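Local atomic coordinates of tryptophan synthase alpha chain (Campylobacter jejuni, PDB entry 3THA), a protein that probably cleaves indole-3-glycerol phosphate to indole and glyceraldehyde 3-phosphate, as the alpha subunit of the tryptophan synthase complex. Residues 7-11 against 199-203; 32-36 against 239-243; 48-52 against 98-102. All blocks are in the same frame, centred on the assembly; numbering follows the deposited sequence.

Interaction 1 (7-11 against 199-203)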
loop_
_atom_site.group_PDB
_atom_site.type_symbol
_atom_site.label_atom_id
_atom_site.label_comp_id
_atom_site.label_asym_id
_atom_site.label_seq_id
_atom_site.Cartn_x
_atom_site.Cartn_y
_atom_site.Cartn_z
ATOM N N PHE B 7 22.538 -13.642 5.631
ATOM C CA PHE B 7 21.299 -14.343 5.387
ATOM C C PHE B 7 21.482 -15.746 4.864
ATOM O O PHE B 7 20.631 -16.618 5.086
ATOM C CB PHE B 7 20.407 -13.559 4.428
ATOM C CG PHE B 7 19.399 -12.698 5.107
ATOM C CD1 PHE B 7 18.168 -13.202 5.466
ATOM C CD2 PHE B 7 19.687 -11.374 5.407
ATOM C CE1 PHE B 7 17.219 -12.371 6.097
ATOM C CE2 PHE B 7 18.747 -10.548 6.031
ATOM C CZ PHE B 7 17.522 -11.029 6.359
ATOM N N ARG B 8 22.585 -15.963 4.156
ATOM C CA ARG B 8 22.874 -17.272 3.600
ATOM C C ARG B 8 22.999 -18.345 4.677
ATOM O O ARG B 8 23.083 -19.578 4.367
ATOM C CB ARG B 8 24.134 -17.200 2.750
ATOM C CG ARG B 8 23.825 -16.878 1.331
ATOM C CD ARG B 8 24.829 -17.501 0.354
ATOM N NE ARG B 8 24.493 -17.025 -0.980
ATOM C CZ ARG B 8 24.722 -15.787 -1.406
ATOM N NH1 ARG B 8 25.310 -14.882 -0.615
ATOM N NH2 ARG B 8 24.339 -15.452 -2.623
ATOM N N LYS B 9 23.024 -17.875 5.934
ATOM C CA LYS B 9 23.066 -18.763 7.121
ATOM C C LYS B 9 21.692 -19.264 7.580
ATOM O O LYS B 9 21.599 -20.007 8.560
ATOM C CB LYS B 9 23.818 -18.095 8.286
ATOM C CG LYS B 9 25.286 -18.540 8.380
ATOM C CD LYS B 9 26.214 -17.433 8.885
ATOM C CE LYS B 9 27.625 -17.645 8.320
ATOM N NZ LYS B 9 28.145 -16.377 7.695
ATOM N N PHE B 10 20.638 -18.866 6.861
ATOM C CA PHE B 10 19.268 -19.110 7.284
ATOM C C PHE B 10 18.500 -20.076 6.403
ATOM O O PHE B 10 17.335 -20.356 6.666
ATOM C CB PHE B 10 18.519 -17.779 7.417
ATOM C CG PHE B 10 18.839 -17.049 8.688
ATOM C CD1 PHE B 10 19.863 -16.105 8.724
ATOM C CD2 PHE B 10 18.154 -17.349 9.866
ATOM C CE1 PHE B 10 20.188 -15.448 9.918
ATOM C CE2 PHE B 10 18.467 -16.686 11.060
ATOM C CZ PHE B 10 19.489 -15.731 11.087
ATOM N N TYR B 11 19.170 -20.609 5.387
ATOM C CA TYR B 11 18.537 -21.490 4.412
ATOM C C TYR B 11 19.576 -22.382 3.723
ATOM O O TYR B 11 20.767 -22.080 3.756
ATOM C CB TYR B 11 17.732 -20.648 3.397
ATOM C CG TYR B 11 18.559 -19.822 2.415
ATOM C CD1 TYR B 11 18.951 -18.524 2.713
ATOM C CD2 TYR B 11 18.943 -20.359 1.184
ATOM C CE1 TYR B 11 19.710 -17.771 1.785
ATOM C CE2 TYR B 11 19.696 -19.637 0.274
ATOM C CZ TYR B 11 20.072 -18.344 0.575
ATOM O OH TYR B 11 20.813 -17.657 -0.348
ATOM N N ASN B 199 27.087 -9.732 -4.151
ATOM C CA ASN B 199 27.142 -11.135 -3.773
ATOM C C ASN B 199 26.010 -11.580 -2.826
ATOM O O ASN B 199 25.894 -12.777 -2.507
ATOM C CB ASN B 199 28.524 -11.421 -3.195
ATOM C CG ASN B 199 29.628 -11.153 -4.214
ATOM O OD1 ASN B 199 30.145 -12.080 -4.831
ATOM N ND2 ASN B 199 29.955 -9.868 -4.430
ATOM N N LEU B 200 25.186 -10.615 -2.406
ATOM C CA LEU B 200 24.125 -10.865 -1.440
ATOM C C LEU B 200 23.066 -11.734 -2.072
ATOM O O LEU B 200 22.913 -11.715 -3.311
ATOM C CB LEU B 200 23.454 -9.561 -1.024
ATOM C CG LEU B 200 24.299 -8.579 -0.231
ATOM C CD1 LEU B 200 23.649 -7.231 -0.387
ATOM C CD2 LEU B 200 24.405 -9.010 1.253
ATOM N N PRO B 201 22.328 -12.488 -1.234
ATOM C CA PRO B 201 21.224 -13.284 -1.742
ATOM C C PRO B 201 20.101 -12.464 -2.413
ATOM O O PRO B 201 19.824 -11.312 -2.044
ATOM C CB PRO B 201 20.732 -14.039 -0.510
ATOM C CG PRO B 201 21.350 -13.344 0.662
ATOM C CD PRO B 201 22.624 -12.790 0.173
ATOM N N ILE B 202 19.502 -13.058 -3.440
ATOM C CA ILE B 202 18.406 -12.446 -4.182
ATOM C C ILE B 202 17.154 -13.289 -3.971
ATOM O O ILE B 202 17.171 -14.508 -4.175
ATOM C CB ILE B 202 18.786 -12.289 -5.697
ATOM C CG1 ILE B 202 20.150 -11.571 -5.800
ATOM C CG2 ILE B 202 17.699 -11.493 -6.477
ATOM C CD1 ILE B 202 20.878 -11.725 -7.106
ATOM N N PHE B 203 16.105 -12.643 -3.482
ATOM C CA PHE B 203 14.806 -13.246 -3.191
ATOM C C PHE B 203 13.734 -12.543 -4.013
ATOM O O PHE B 203 13.656 -11.317 -4.005
ATOM C CB PHE B 203 14.416 -13.102 -1.707
ATOM C CG PHE B 203 15.421 -13.664 -0.708
ATOM C CD1 PHE B 203 16.326 -14.646 -1.044
ATOM C CD2 PHE B 203 15.405 -13.222 0.604
ATOM C CE1 PHE B 203 17.240 -15.136 -0.106
ATOM C CE2 PHE B 203 16.319 -13.714 1.556
ATOM C CZ PHE B 203 17.238 -14.662 1.200
#
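At the N-terminal ends of the barrel strands, in this TIM-barrel fold, F7, R8 and Y11 of the segment before the first strand pack against N199, P201 and F203, which lead into strand 202-205. R8 reaches across with its guanidinium end-on, and NH1 and NH2 both donate to one acceptor, the backbone O of N199. R8 NH1 lies 2.9 Å from N199 O and R8 NH2 3.1 Å from it, neither bond straight; the oxygen lies close to the guanidinium plane. P201 CD sits over one face of that group, 3.5 Å from R8 NH1. A long, charged side chain suits this place, since it can span to a loop carbonyl at the surface and still rest on a proline ring.

Deeper in, the contact becomes apolar, as fits a segment that covers the bottom of the barrel. P201 CG meets F7 CB at 3.9 Å, and P201 CB lies at the edge of the Y11 ring, 3.6 Å from Y11 OH. With chi1 at 71°, Y11 tucks its ring back over its own backbone and offers a face to F203, whose edge meets it in an offset edge-to-face pair, centroids 5.9 Å apart and planes at 79°. F203 also touches F167, which meets F7 edge-to-face.

Interaction 2 (32-36 against 239-243); sequences AFLQR and LDIIM
R36, at the C-terminal end of helix 27-35, stretches its side chain across the first turn of helix 239-248, touching M243, L239 and D240. Its CB starts against the terminal methyl of M243, which is modelled as selenomethionine: R36 CB and M243 CE are 3.4 Å apart, and the same CE lies 3.2 Å from the backbone O of R36. The chain runs extended as far as CD and then bends at chi3 (76°), which turns the guanidinium toward the second helix. R36 NE still has M243 CE beside it at 3.9 Å. Farther out, R36 NH2 passes M243 CG at 3.8 Å, and R36 NH1 comes to 4.0 Å from L239 CB, the arginine and leucine side chains running past each other in opposite senses. At the tip R36 NH1 donates to D240 OD2, 3.2 Å away and nearly straight at 163°. The oxygen lies in the guanidinium plane and is met close to its own C-O axis, yet the two flat groups are turned 43° apart, and the salt bridge has this one hydrogen bond.

Beneath the arginine, L239 points toward helix 27-35 near A32 and F33, and M243 brings its SE to the edge of the F33 ring, 4.4 Å from F33 CD1. F33 also meets F234 edge-to-face and touches L45 of strand 44-48. In this way the first and last helices of the barrel's outer layer are joined beside each other, closing the ring of helices.

The flexible selenomethionine chain lies along the arginine, its CE against CB and its CG beside NH2, while the guanidinium reaches D240, which is exposed. D240 lies near the N-terminus of its helix, where the helix dipole would probably stabilise its negative charge alongside R36.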
loop_
_atom_site.group_PDB
_atom_site.type_symbol
_atom_site.label_atom_id
_atom_site.label_comp_id
_atom_site.label_asym_id
_atom_site.label_seq_id
_atom_site.Cartn_x
_atom_site.Cartn_y
_atom_site.Cartn_z
ATOM N N ALA B 32 0.857 -17.872 18.756
ATOM C CA ALA B 32 0.969 -19.315 18.641
ATOM C C ALA B 32 1.671 -19.665 17.341
ATOM O O ALA B 32 2.452 -20.606 17.293
ATOM C CB ALA B 32 -0.386 -19.983 18.759
ATOM N N PHE B 33 1.412 -18.884 16.295
ATOM C CA PHE B 33 2.153 -19.006 15.031
ATOM C C PHE B 33 3.665 -18.934 15.262
ATOM O O PHE B 33 4.399 -19.834 14.881
ATOM C CB PHE B 33 1.724 -17.930 13.993
ATOM C CG PHE B 33 2.458 -18.039 12.654
ATOM C CD1 PHE B 33 2.481 -19.232 11.948
ATOM C CD2 PHE B 33 3.098 -16.961 12.108
ATOM C CE1 PHE B 33 3.156 -19.349 10.739
ATOM C CE2 PHE B 33 3.776 -17.071 10.870
ATOM C CZ PHE B 33 3.809 -18.275 10.214
ATOM N N LEU B 34 4.114 -17.830 15.846
ATOM C CA LEU B 34 5.550 -17.574 16.059
ATOM C C LEU B 34 6.215 -18.695 16.841
ATOM O O LEU B 34 7.289 -19.149 16.501
ATOM C CB LEU B 34 5.767 -16.212 16.719
ATOM C CG LEU B 34 5.452 -15.063 15.717
ATOM C CD1 LEU B 34 5.396 -13.661 16.358
ATOM C CD2 LEU B 34 6.428 -15.071 14.566
ATOM N N GLN B 35 5.540 -19.173 17.872
ATOM C CA GLN B 35 6.096 -20.231 18.652
ATOM C C GLN B 35 6.280 -21.490 17.827
ATOM O O GLN B 35 7.068 -22.355 18.205
ATOM C CB GLN B 35 5.211 -20.512 19.875
ATOM C CG GLN B 35 5.075 -19.326 20.821
ATOM C CD GLN B 35 6.305 -19.093 21.712
ATOM O OE1 GLN B 35 7.467 -19.214 21.287
ATOM N NE2 GLN B 35 6.041 -18.727 22.961
ATOM N N ARG B 36 5.560 -21.623 16.719
ATOM C CA ARG B 36 5.672 -22.838 15.922
ATOM C C ARG B 36 6.559 -22.642 14.689
ATOM O O ARG B 36 6.690 -23.502 13.827
ATOM C CB ARG B 36 4.285 -23.403 15.595
ATOM C CG ARG B 36 3.669 -24.273 16.728
ATOM C CD ARG B 36 2.160 -24.495 16.565
ATOM N NE ARG B 36 1.889 -25.490 15.532
ATOM C CZ ARG B 36 0.712 -26.077 15.309
ATOM N NH1 ARG B 36 -0.351 -25.782 16.050
ATOM N NH2 ARG B 36 0.603 -26.971 14.339
ATOM N N LEU B 239 -5.097 -23.014 14.045
ATOM C CA LEU B 239 -3.689 -22.982 13.766
ATOM C C LEU B 239 -3.182 -24.183 12.969
ATOM O O LEU B 239 -2.255 -24.042 12.194
ATOM C CB LEU B 239 -2.863 -22.794 15.031
ATOM C CG LEU B 239 -1.954 -21.614 14.714
ATOM C CD1 LEU B 239 -1.468 -21.001 15.991
ATOM C CD2 LEU B 239 -0.774 -21.966 13.821
ATOM N N ASP B 240 -3.767 -25.354 13.155
ATOM C CA ASP B 240 -3.254 -26.525 12.453
ATOM C C ASP B 240 -3.529 -26.438 10.951
ATOM O O ASP B 240 -2.784 -26.993 10.140
ATOM C CB ASP B 240 -3.871 -27.835 13.019
ATOM C CG ASP B 240 -3.810 -27.911 14.546
ATOM O OD1 ASP B 240 -4.837 -28.244 15.164
ATOM O OD2 ASP B 240 -2.752 -27.612 15.142
ATOM N N ILE B 241 -4.636 -25.782 10.609
ATOM C CA ILE B 241 -5.053 -25.565 9.228
ATOM C C ILE B 241 -4.120 -24.464 8.657
ATOM O O ILE B 241 -3.520 -24.647 7.598
ATOM C CB ILE B 241 -6.587 -25.184 9.118
ATOM C CG1 ILE B 241 -7.479 -26.256 9.713
ATOM C CG2 ILE B 241 -7.028 -24.996 7.685
ATOM C CD1 ILE B 241 -8.994 -25.952 9.618
ATOM N N ILE B 242 -3.957 -23.354 9.374
ATOM C CA ILE B 242 -3.037 -22.310 8.905
ATOM C C ILE B 242 -1.698 -22.912 8.590
ATOM O O ILE B 242 -1.131 -22.675 7.547
ATOM C CB ILE B 242 -2.786 -21.211 9.923
ATOM C CG1 ILE B 242 -4.096 -20.512 10.274
ATOM C CG2 ILE B 242 -1.817 -20.215 9.351
ATOM C CD1 ILE B 242 -3.957 -19.528 11.426
HETATM N N MSE B 243 -1.202 -23.702 9.515
HETATM C CA MSE B 243 0.033 -24.444 9.361
HETATM C C MSE B 243 0.036 -25.402 8.143
HETATM O O MSE B 243 0.988 -25.414 7.368
HETATM C CB MSE B 243 0.248 -25.238 10.648
HETATM C CG MSE B 243 1.650 -25.346 11.120
HETATM SE SE MSE B 243 2.323 -23.642 11.770
HETATM C CE MSE B 243 3.999 -24.451 12.405
#

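Interaction 3 (48-52 against 98-102); sequences GVAYS and NLIFS
N98 meets the ring of Y51 at its edge, N98 OD1 standing 3.6 Å from Y51 CD1, with amide and ring planes 54° apart. A chi1 of 59° folds the amide back between the backbone N and carbonyl, and N98 OD1 accepts a hydrogen bond from a water 3.0 Å away. That water in turn accepts from Y51 N, again at 3.0 Å, so a short polar side chain serves the loop's backbone through one solvent molecule. The other end of the amide, ND2, donates to E124 O of the second subunit.

L99 supplies the apolar part. Its CG packs on Y51 CB at 3.6 Å and its CD1 reaches V49 CB at 3.8 Å, the branched leucine end filling the angle between the two loop residues. One turn beyond N98, S102 places its compact side chain beside the phenol end of the tyrosine, S102 OG 3.7 Å from Y51 CE2.

The loop 48-52 continues strand 44-48 at the C-terminal, catalytic end of the barrel. V49 also rests on V78 of helix 75-83, and L99 touches I75 and F108 of helix 105-114, so helix 97-103 is packed between the loop and its successor helix.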
loop_
_atom_site.group_PDB
_atom_site.type_symbol
_atom_site.label_atom_id
_atom_site.label_comp_id
_atom_site.label_asym_id
_atom_site.label_seq_id
_atom_site.Cartn_x
_atom_site.Cartn_y
_atom_site.Cartn_z
ATOM N N GLY B 48 4.547 -7.929 9.150
ATOM C CA GLY B 48 3.842 -6.710 8.880
ATOM C C GLY B 48 3.227 -6.206 10.159
ATOM O O GLY B 48 2.534 -6.964 10.860
ATOM N N VAL B 49 3.460 -4.948 10.511
ATOM C CA VAL B 49 2.646 -4.422 11.586
ATOM C C VAL B 49 1.545 -3.576 10.957
ATOM O O VAL B 49 1.405 -3.566 9.702
ATOM C CB VAL B 49 3.433 -3.712 12.678
ATOM C CG1 VAL B 49 2.532 -3.453 13.888
ATOM C CG2 VAL B 49 4.642 -4.574 13.127
ATOM N N ALA B 50 0.703 -2.961 11.801
ATOM C CA ALA B 50 -0.232 -1.899 11.342
ATOM C C ALA B 50 -0.129 -0.651 12.279
ATOM O O ALA B 50 -0.135 -0.812 13.491
ATOM C CB ALA B 50 -1.650 -2.446 11.268
ATOM N N TYR B 51 0.046 0.562 11.731
ATOM C CA TYR B 51 0.074 1.786 12.584
ATOM C C TYR B 51 -1.127 2.683 12.313
ATOM O O TYR B 51 -1.866 3.013 13.243
ATOM C CB TYR B 51 1.395 2.595 12.487
ATOM C CG TYR B 51 1.321 3.967 13.166
ATOM C CD1 TYR B 51 1.342 5.129 12.408
ATOM C CD2 TYR B 51 1.168 4.091 14.564
ATOM C CE1 TYR B 51 1.254 6.399 12.991
ATOM C CE2 TYR B 51 1.066 5.364 15.171
ATOM C CZ TYR B 51 1.117 6.519 14.367
ATOM O OH TYR B 51 1.024 7.797 14.902
ATOM N N SER B 52 -1.271 3.087 11.047
ATOM C CA SER B 52 -2.451 3.810 10.579
ATOM C C SER B 52 -3.230 2.925 9.610
ATOM O O SER B 52 -2.643 2.239 8.762
ATOM C CB SER B 52 -2.062 5.134 9.903
ATOM O OG SER B 52 -1.834 6.165 10.855
ATOM N N ASN B 98 5.726 5.553 8.561
ATOM C CA ASN B 98 4.933 6.302 9.508
ATOM C C ASN B 98 4.966 5.667 10.898
ATOM O O ASN B 98 4.916 6.367 11.900
ATOM C CB ASN B 98 3.498 6.497 9.024
ATOM C CG ASN B 98 2.742 5.164 8.766
ATOM O OD1 ASN B 98 3.006 4.116 9.371
ATOM N ND2 ASN B 98 1.793 5.223 7.865
ATOM N N LEU B 99 5.028 4.342 10.960
ATOM C CA LEU B 99 5.107 3.657 12.212
ATOM C C LEU B 99 6.445 4.015 12.891
ATOM O O LEU B 99 6.508 4.247 14.116
ATOM C CB LEU B 99 5.016 2.159 11.973
ATOM C CG LEU B 99 4.725 1.332 13.228
ATOM C CD1 LEU B 99 4.143 0.000 12.860
ATOM C CD2 LEU B 99 5.940 1.104 14.025
ATOM N N ILE B 100 7.509 4.043 12.086
ATOM C CA ILE B 100 8.871 4.226 12.572
ATOM C C ILE B 100 9.037 5.659 13.050
ATOM O O ILE B 100 9.355 5.891 14.217
ATOM C CB ILE B 100 9.920 3.814 11.498
ATOM C CG1 ILE B 100 9.745 2.317 11.133
ATOM C CG2 ILE B 100 11.362 4.139 11.950
ATOM C CD1 ILE B 100 10.878 1.709 10.282
ATOM N N PHE B 101 8.786 6.611 12.164
ATOM C CA PHE B 101 8.709 8.016 12.529
ATOM C C PHE B 101 8.037 8.371 13.864
ATOM O O PHE B 101 8.560 9.180 14.631
ATOM C CB PHE B 101 8.013 8.782 11.419
ATOM C CG PHE B 101 8.124 10.262 11.549
ATOM C CD1 PHE B 101 7.184 10.979 12.303
ATOM C CD2 PHE B 101 9.168 10.941 10.922
ATOM C CE1 PHE B 101 7.290 12.360 12.442
ATOM C CE2 PHE B 101 9.286 12.323 11.023
ATOM C CZ PHE B 101 8.341 13.046 11.795
ATOM N N SER B 102 6.871 7.795 14.099
ATOM C CA SER B 102 6.071 7.981 15.319
ATOM C C SER B 102 6.749 7.462 16.594
ATOM O O SER B 102 6.686 8.089 17.659
ATOM C CB SER B 102 4.732 7.238 15.161
ATOM O OG SER B 102 4.252 6.761 16.416
HETATM O O HOH W 1 1.340 1.611 9.263
#

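In the fold
The three contacts are spread round one TIM barrel, with centres 25 to 27 Å apart, and none touches another. Interaction 1 belongs to the N-terminal end of the strands, and interaction 3 lies across the chain's centre from it, where strand 44-48 runs out into the loop that carries D57, one of the two predicted proton acceptors. Interaction 2 joins the first and last helices outside the barrel; its nearest atoms come within about 9 Å of interaction 3. The other predicted proton acceptor, E46, lies on strand 44-48. Interaction 1 comes nearest to it: the side chain of F203 is about 6 Å from that of E46, against about 9 Å for F33 and 10 Å for V49.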